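Side-chain contacts in J domain-containing protein required for chloroplast accumulation response 1 (Arabidopsis thaliana, PDB 3AG7), which is required for chloroplast photorelocation movement, modulating chloroplast actin filaments, and depends for this on the co-chaperone activity of its auxilin-like J domain: residues R16-G21 with L30-Y35; A56-Y61 with H99-G104. One frame throughout, in Å; residues are numbered along the deposited sequence.

Contact 1: residues R16-G21 with L30-Y35; sequences RKWSSG and LSTLQY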
loop_
_atom_site.group_PDB
_atom_site.type_symbol
_atom_site.label_atom_id
_atom_site.label_comp_id
_atom_site.label_asym_id
_atom_site.label_seq_id
_atom_site.Cartn_x
_atom_site.Cartn_y
_atom_site.Cartn_z
ATOM N N ARG A 16 -2.371 10.092 4.878
ATOM C CA ARG A 16 -2.694 11.294 4.064
ATOM C C ARG A 16 -1.447 11.984 3.533
ATOM O O ARG A 16 -1.399 12.356 2.354
ATOM C CB ARG A 16 -3.542 12.307 4.850
ATOM C CG ARG A 16 -5.030 11.977 4.893
ATOM C CD ARG A 16 -5.818 13.092 5.618
ATOM N NE ARG A 16 -5.192 13.582 6.855
ATOM C CZ ARG A 16 -5.640 13.300 8.084
ATOM N NH1 ARG A 16 -6.689 12.531 8.234
ATOM N NH2 ARG A 16 -5.035 13.779 9.154
ATOM N N LYS A 17 -0.432 12.125 4.381
ATOM C CA LYS A 17 0.801 12.813 4.022
ATOM C C LYS A 17 1.524 11.943 3.000
ATOM O O LYS A 17 1.965 12.435 1.970
ATOM C CB LYS A 17 1.663 13.092 5.260
ATOM C CG LYS A 17 3.102 13.488 4.981
ATOM C CD LYS A 17 4.037 13.251 6.196
ATOM C CE LYS A 17 4.064 11.786 6.719
ATOM N NZ LYS A 17 4.068 10.647 5.703
ATOM N N TRP A 18 1.520 10.634 3.234
ATOM C CA TRP A 18 2.206 9.720 2.315
ATOM C C TRP A 18 1.555 9.666 0.922
ATOM O O TRP A 18 2.247 9.648 -0.104
ATOM C CB TRP A 18 2.359 8.348 2.948
ATOM C CG TRP A 18 2.936 7.308 1.982
ATOM C CD1 TRP A 18 4.255 7.102 1.689
ATOM C CD2 TRP A 18 2.206 6.343 1.248
ATOM N NE1 TRP A 18 4.381 6.103 0.765
ATOM C CE2 TRP A 18 3.133 5.614 0.476
ATOM C CE3 TRP A 18 0.849 6.030 1.152
ATOM C CZ2 TRP A 18 2.741 4.571 -0.364
ATOM C CZ3 TRP A 18 0.463 5.042 0.299
ATOM C CH2 TRP A 18 1.401 4.316 -0.444
ATOM N N SER A 19 0.236 9.696 0.866
ATOM C CA SER A 19 -0.444 9.409 -0.368
ATOM C C SER A 19 -0.642 10.675 -1.190
ATOM O O SER A 19 -1.039 10.607 -2.361
ATOM C CB SER A 19 -1.790 8.731 -0.109
ATOM O OG SER A 19 -2.701 9.579 0.603
ATOM N N SER A 20 -0.415 11.823 -0.553
ATOM C CA SER A 20 -0.668 13.124 -1.216
ATOM C C SER A 20 0.057 13.221 -2.543
ATOM O O SER A 20 1.283 13.068 -2.601
ATOM C CB SER A 20 -0.179 14.284 -0.369
ATOM O OG SER A 20 -0.594 15.496 -0.989
ATOM N N GLY A 21 -0.703 13.535 -3.588
ATOM C CA GLY A 21 -0.150 13.711 -4.943
ATOM C C GLY A 21 0.250 12.393 -5.576
ATOM O O GLY A 21 0.887 12.381 -6.640
ATOM N N LEU A 30 3.405 2.214 -5.407
ATOM C CA LEU A 30 4.287 1.020 -5.312
ATOM C C LEU A 30 5.778 1.367 -5.046
ATOM O O LEU A 30 6.440 0.695 -4.247
ATOM C CB LEU A 30 4.195 0.130 -6.560
ATOM C CG LEU A 30 2.862 -0.583 -6.824
ATOM C CD1 LEU A 30 2.870 -1.225 -8.258
ATOM C CD2 LEU A 30 2.588 -1.614 -5.712
ATOM N N SER A 31 6.275 2.395 -5.720
ATOM C CA SER A 31 7.667 2.823 -5.630
ATOM C C SER A 31 7.997 3.496 -4.274
ATOM O O SER A 31 9.173 3.800 -3.993
ATOM C CB SER A 31 8.042 3.767 -6.795
ATOM O OG SER A 31 7.360 4.991 -6.665
ATOM N N THR A 32 6.977 3.754 -3.466
ATOM C CA THR A 32 7.164 4.431 -2.172
ATOM C C THR A 32 6.530 3.697 -0.965
ATOM O O THR A 32 6.502 4.241 0.142
ATOM C CB THR A 32 6.614 5.882 -2.169
ATOM O OG1 THR A 32 5.184 5.887 -2.404
ATOM C CG2 THR A 32 7.361 6.750 -3.184
ATOM N N LEU A 33 6.159 2.428 -1.140
ATOM C CA LEU A 33 5.557 1.672 -0.032
ATOM C C LEU A 33 6.444 1.533 1.195
ATOM O O LEU A 33 5.931 1.399 2.300
ATOM C CB LEU A 33 5.104 0.278 -0.479
ATOM C CG LEU A 33 3.727 0.207 -1.148
ATOM C CD1 LEU A 33 3.545 -1.209 -1.625
ATOM C CD2 LEU A 33 2.604 0.595 -0.173
ATOM N N GLN A 34 7.758 1.630 1.011
ATOM C CA GLN A 34 8.722 1.437 2.105
ATOM C C GLN A 34 8.651 2.604 3.080
ATOM O O GLN A 34 9.151 2.520 4.205
ATOM C CB GLN A 34 10.146 1.247 1.546
ATOM C CG GLN A 34 10.694 2.436 0.791
ATOM C CD GLN A 34 10.476 2.340 -0.719
ATOM O OE1 GLN A 34 9.375 2.043 -1.195
ATOM N NE2 GLN A 34 11.547 2.605 -1.487
ATOM N N TYR A 35 7.974 3.663 2.650
ATOM C CA TYR A 35 7.849 4.877 3.459
ATOM C C TYR A 35 6.540 4.896 4.244
ATOM O O TYR A 35 6.308 5.803 5.024
ATOM C CB TYR A 35 7.980 6.123 2.595
ATOM C CG TYR A 35 9.369 6.269 2.013
ATOM C CD1 TYR A 35 10.443 6.612 2.828
ATOM C CD2 TYR A 35 9.604 6.011 0.674
ATOM C CE1 TYR A 35 11.716 6.716 2.316
ATOM C CE2 TYR A 35 10.874 6.104 0.152
ATOM C CZ TYR A 35 11.924 6.457 0.972
ATOM O OH TYR A 35 13.195 6.568 0.444
HETATM O O HOH W 1 5.623 8.473 5.039
#
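Trp18, on the last turn of helix 5-19, reaches across to Thr32, Leu33 and Tyr35 in the type I beta turn and short 3-10 turn that follow helix 26-30 of this auxilin-like J domain. With CG anti to the backbone N (chi1 174°), the indole extends away from its helix. Its NE1 edge meets Thr32: NE1 donates to Thr32 O at 2.9 Å, with an N-H...O angle of 146°. The oxygen lies near the indole edge, somewhat tilted from the ring plane, while NE1 stands 60° above the carbonyl plane and so does not sit on a lone pair. Tyr35 N approaches the same oxygen from the opposite face, closing the 3-10 turn at 3.0 Å from Thr32 O. One carbonyl thus takes two N-H groups, and the indole nitrogen of buried Trp18 finds its partner in the main chain.

Thr32 also brings its side chain to the indole: OG1 lies 3.4 Å from Trp18 CZ2, and its own hydrogen-bond partners include Ser28 O and Lys22 NZ. Lys22 makes a cation-pi contact with Trp18 as well and bonds to its backbone O, tying the helix end to the loop.

Apolar contacts flank the polar one. At the far end of the six-membered ring, Leu33 CD2 comes obliquely to 3.9 Å from Trp18 CH2. Near the pyrrole part, Tyr35 CB is 4.0 Å from Trp18 CD1; the two side chains cross at about a right angle, and the phenol ring points elsewhere, so that only the start of the side chain touches the indole. Beside them a water joins the segments, accepting from Lys17 NZ at 2.8 Å and donating to Tyr35 O at 2.8 Å.

Contact 2: residues A56-Y61 with H99-G104; sequences AVRKSY and HFNTLG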
loop_
_atom_site.group_PDB
_atom_site.type_symbol
_atom_site.label_atom_id
_atom_site.label_comp_id
_atom_site.label_asym_id
_atom_site.label_seq_id
_atom_site.Cartn_x
_atom_site.Cartn_y
_atom_site.Cartn_z
ATOM N N ALA A 56 5.908 -5.850 -15.193
ATOM C CA ALA A 56 6.668 -5.435 -13.991
ATOM C C ALA A 56 5.735 -4.744 -13.005
ATOM O O ALA A 56 5.805 -4.980 -11.781
ATOM C CB ALA A 56 7.791 -4.519 -14.374
ATOM N N VAL A 57 4.832 -3.931 -13.540
ATOM C CA VAL A 57 3.832 -3.263 -12.679
ATOM C C VAL A 57 2.971 -4.337 -12.017
ATOM O O VAL A 57 2.754 -4.303 -10.808
ATOM C CB VAL A 57 2.989 -2.253 -13.432
ATOM C CG1 VAL A 57 1.917 -1.671 -12.502
ATOM C CG2 VAL A 57 3.906 -1.126 -13.985
ATOM N N ARG A 58 2.456 -5.257 -12.824
ATOM C CA ARG A 58 1.612 -6.343 -12.339
ATOM C C ARG A 58 2.305 -7.210 -11.320
ATOM O O ARG A 58 1.675 -7.661 -10.350
ATOM C CB ARG A 58 1.034 -7.155 -13.509
ATOM C CG ARG A 58 0.161 -6.296 -14.378
ATOM C CD ARG A 58 -0.649 -7.068 -15.418
ATOM N NE ARG A 58 -1.672 -6.177 -15.995
ATOM C CZ ARG A 58 -1.471 -5.386 -17.048
ATOM N NH1 ARG A 58 -0.306 -5.405 -17.700
ATOM N NH2 ARG A 58 -2.440 -4.587 -17.474
ATOM N N LYS A 59 3.600 -7.462 -11.521
ATOM C CA LYS A 59 4.318 -8.235 -10.544
ATOM C C LYS A 59 4.450 -7.531 -9.186
ATOM O O LYS A 59 4.240 -8.142 -8.102
ATOM C CB LYS A 59 5.682 -8.613 -11.084
ATOM C CG LYS A 59 6.392 -9.516 -10.112
ATOM C CD LYS A 59 7.499 -10.229 -10.813
ATOM C CE LYS A 59 7.158 -11.698 -10.938
ATOM N NZ LYS A 59 8.446 -12.405 -10.868
ATOM N N SER A 60 4.754 -6.238 -9.247
ATOM C CA SER A 60 4.927 -5.451 -8.036
ATOM C C SER A 60 3.574 -5.286 -7.330
ATOM O O SER A 60 3.468 -5.335 -6.101
ATOM C CB SER A 60 5.552 -4.102 -8.391
ATOM O OG SER A 60 6.949 -4.226 -8.602
ATOM N N TYR A 61 2.520 -5.158 -8.117
ATOM C CA TYR A 61 1.182 -5.107 -7.538
ATOM C C TYR A 61 0.833 -6.400 -6.818
ATOM O O TYR A 61 0.378 -6.393 -5.674
ATOM C CB TYR A 61 0.158 -4.853 -8.628
ATOM C CG TYR A 61 -1.243 -4.796 -8.087
ATOM C CD1 TYR A 61 -1.643 -3.761 -7.268
ATOM C CD2 TYR A 61 -2.167 -5.774 -8.413
ATOM C CE1 TYR A 61 -2.935 -3.708 -6.761
ATOM C CE2 TYR A 61 -3.495 -5.707 -7.924
ATOM C CZ TYR A 61 -3.833 -4.690 -7.077
ATOM O OH TYR A 61 -5.121 -4.582 -6.583
ATOM N N HIS A 99 -7.135 2.237 -12.338
ATOM C CA HIS A 99 -6.703 3.292 -13.265
ATOM C C HIS A 99 -5.576 2.829 -14.194
ATOM O O HIS A 99 -5.628 3.057 -15.396
ATOM C CB HIS A 99 -6.264 4.528 -12.461
ATOM C CG HIS A 99 -5.825 5.688 -13.296
ATOM N ND1 HIS A 99 -6.719 6.587 -13.847
ATOM C CD2 HIS A 99 -4.588 6.145 -13.609
ATOM C CE1 HIS A 99 -6.048 7.527 -14.491
ATOM N NE2 HIS A 99 -4.755 7.282 -14.360
ATOM N N PHE A 100 -4.567 2.168 -13.642
ATOM C CA PHE A 100 -3.471 1.606 -14.438
ATOM C C PHE A 100 -3.986 0.740 -15.595
ATOM O O PHE A 100 -3.494 0.847 -16.747
ATOM C CB PHE A 100 -2.518 0.794 -13.525
ATOM C CG PHE A 100 -1.520 -0.057 -14.279
ATOM C CD1 PHE A 100 -0.479 0.535 -14.987
ATOM C CD2 PHE A 100 -1.657 -1.465 -14.326
ATOM C CE1 PHE A 100 0.433 -0.276 -15.723
ATOM C CE2 PHE A 100 -0.784 -2.256 -15.082
ATOM C CZ PHE A 100 0.258 -1.653 -15.789
ATOM N N ASN A 101 -4.943 -0.131 -15.298
ATOM C CA ASN A 101 -5.417 -1.117 -16.264
ATOM C C ASN A 101 -6.323 -0.525 -17.332
ATOM O O ASN A 101 -6.706 -1.210 -18.266
ATOM C CB ASN A 101 -6.090 -2.300 -15.574
ATOM C CG ASN A 101 -5.093 -3.310 -15.053
ATOM O OD1 ASN A 101 -4.329 -3.903 -15.820
ATOM N ND2 ASN A 101 -5.051 -3.471 -13.743
ATOM N N THR A 102 -6.612 0.769 -17.227
ATOM C CA THR A 102 -7.435 1.457 -18.219
ATOM C C THR A 102 -6.721 2.708 -18.742
ATOM O O THR A 102 -6.253 2.710 -19.870
ATOM C CB THR A 102 -8.825 1.821 -17.675
ATOM O OG1 THR A 102 -8.660 2.651 -16.512
ATOM C CG2 THR A 102 -9.594 0.561 -17.258
ATOM N N LEU A 103 -6.611 3.751 -17.918
ATOM C CA LEU A 103 -6.051 5.054 -18.338
ATOM C C LEU A 103 -4.497 5.157 -18.306
ATOM O O LEU A 103 -3.886 5.762 -19.191
ATOM C CB LEU A 103 -6.669 6.174 -17.486
ATOM C CG LEU A 103 -8.177 6.289 -17.717
ATOM C CD1 LEU A 103 -8.856 7.281 -16.808
ATOM C CD2 LEU A 103 -8.398 6.664 -19.153
ATOM N N GLY A 104 -3.861 4.571 -17.301
ATOM C CA GLY A 104 -2.420 4.773 -17.080
ATOM C C GLY A 104 -2.091 6.182 -16.597
ATOM O O GLY A 104 -2.975 6.908 -16.158
HETATM O O HOH W 2 -4.284 -6.677 -15.233
#
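Val57 and Phe100 reach toward each other from opposite directions, the methyl CG1 settling over the ring face, and theirs is the apolar half of this contact. It joins the start of helix 54-68 to the end of helix 80-100, the antiparallel hairpin of the J domain, at the end away from the connection that carries the family's His-Pro-Asp motif. Val57 CG1 is 3.7 Å from the Phe100 ring centroid and 11° off the normal, a well-centred CH-pi contact. Phe100 CG lies anti to the backbone N (chi1 168°), which sends the ring out toward helix 54-68, and its leading atom CZ comes within 3.7 Å of Val57 CB.

The polar half belongs to Arg58 and Asn101. The arginine chain runs extended from CG to NE, carrying the guanidinium alongside the phenyl ring to the asparagine. NH2 donates to Asn101 OD1 at 2.6 Å, a short bond directed nearly straight at the end of the amide C=O, with the two flat groups inclined to each other. A water adds a second link, accepting from Arg58 NE and donating to the same OD1, so the guanidinium is held at two of its nitrogens.

Between the two halves, Phe100 CE2 lies over the centre of one guanidinium face, 3.7 Å from Arg58 NH2. The planes are 52° apart, so this is no parallel stack.

Among the neighbouring helices, Val57 and Phe100 both also touch Ile26 of helix 26-30, which joins the apolar packing. One turn earlier in helix 80-100, Trp97 touches Arg58 and stacks its ring with that of Tyr61.

Contact 1 fastens helix 5-19 to the loop after helix 26-30, whereas contact 2 joins helix 54-68 to the end of helix 80-100. Their centres lie about 16 Å apart, yet Leu30, which takes no part in the Trp18 contact, packs against segment 56-61: its CD2 is 3.8 Å from Ser60 O, and its CD1 lies 4.0 Å from Tyr61 N. Helix 26-30 lies between them, with Ile26 touching Val57 and Phe100. Leu33 of contact 1 extends the same interior, touching Ala64 and Val89 on helices 54-68 and 80-100. Both are packing contacts; contact 2 is at the hairpin end away from the His-Pro-Asp loop, which J domains need to stimulate Hsp70.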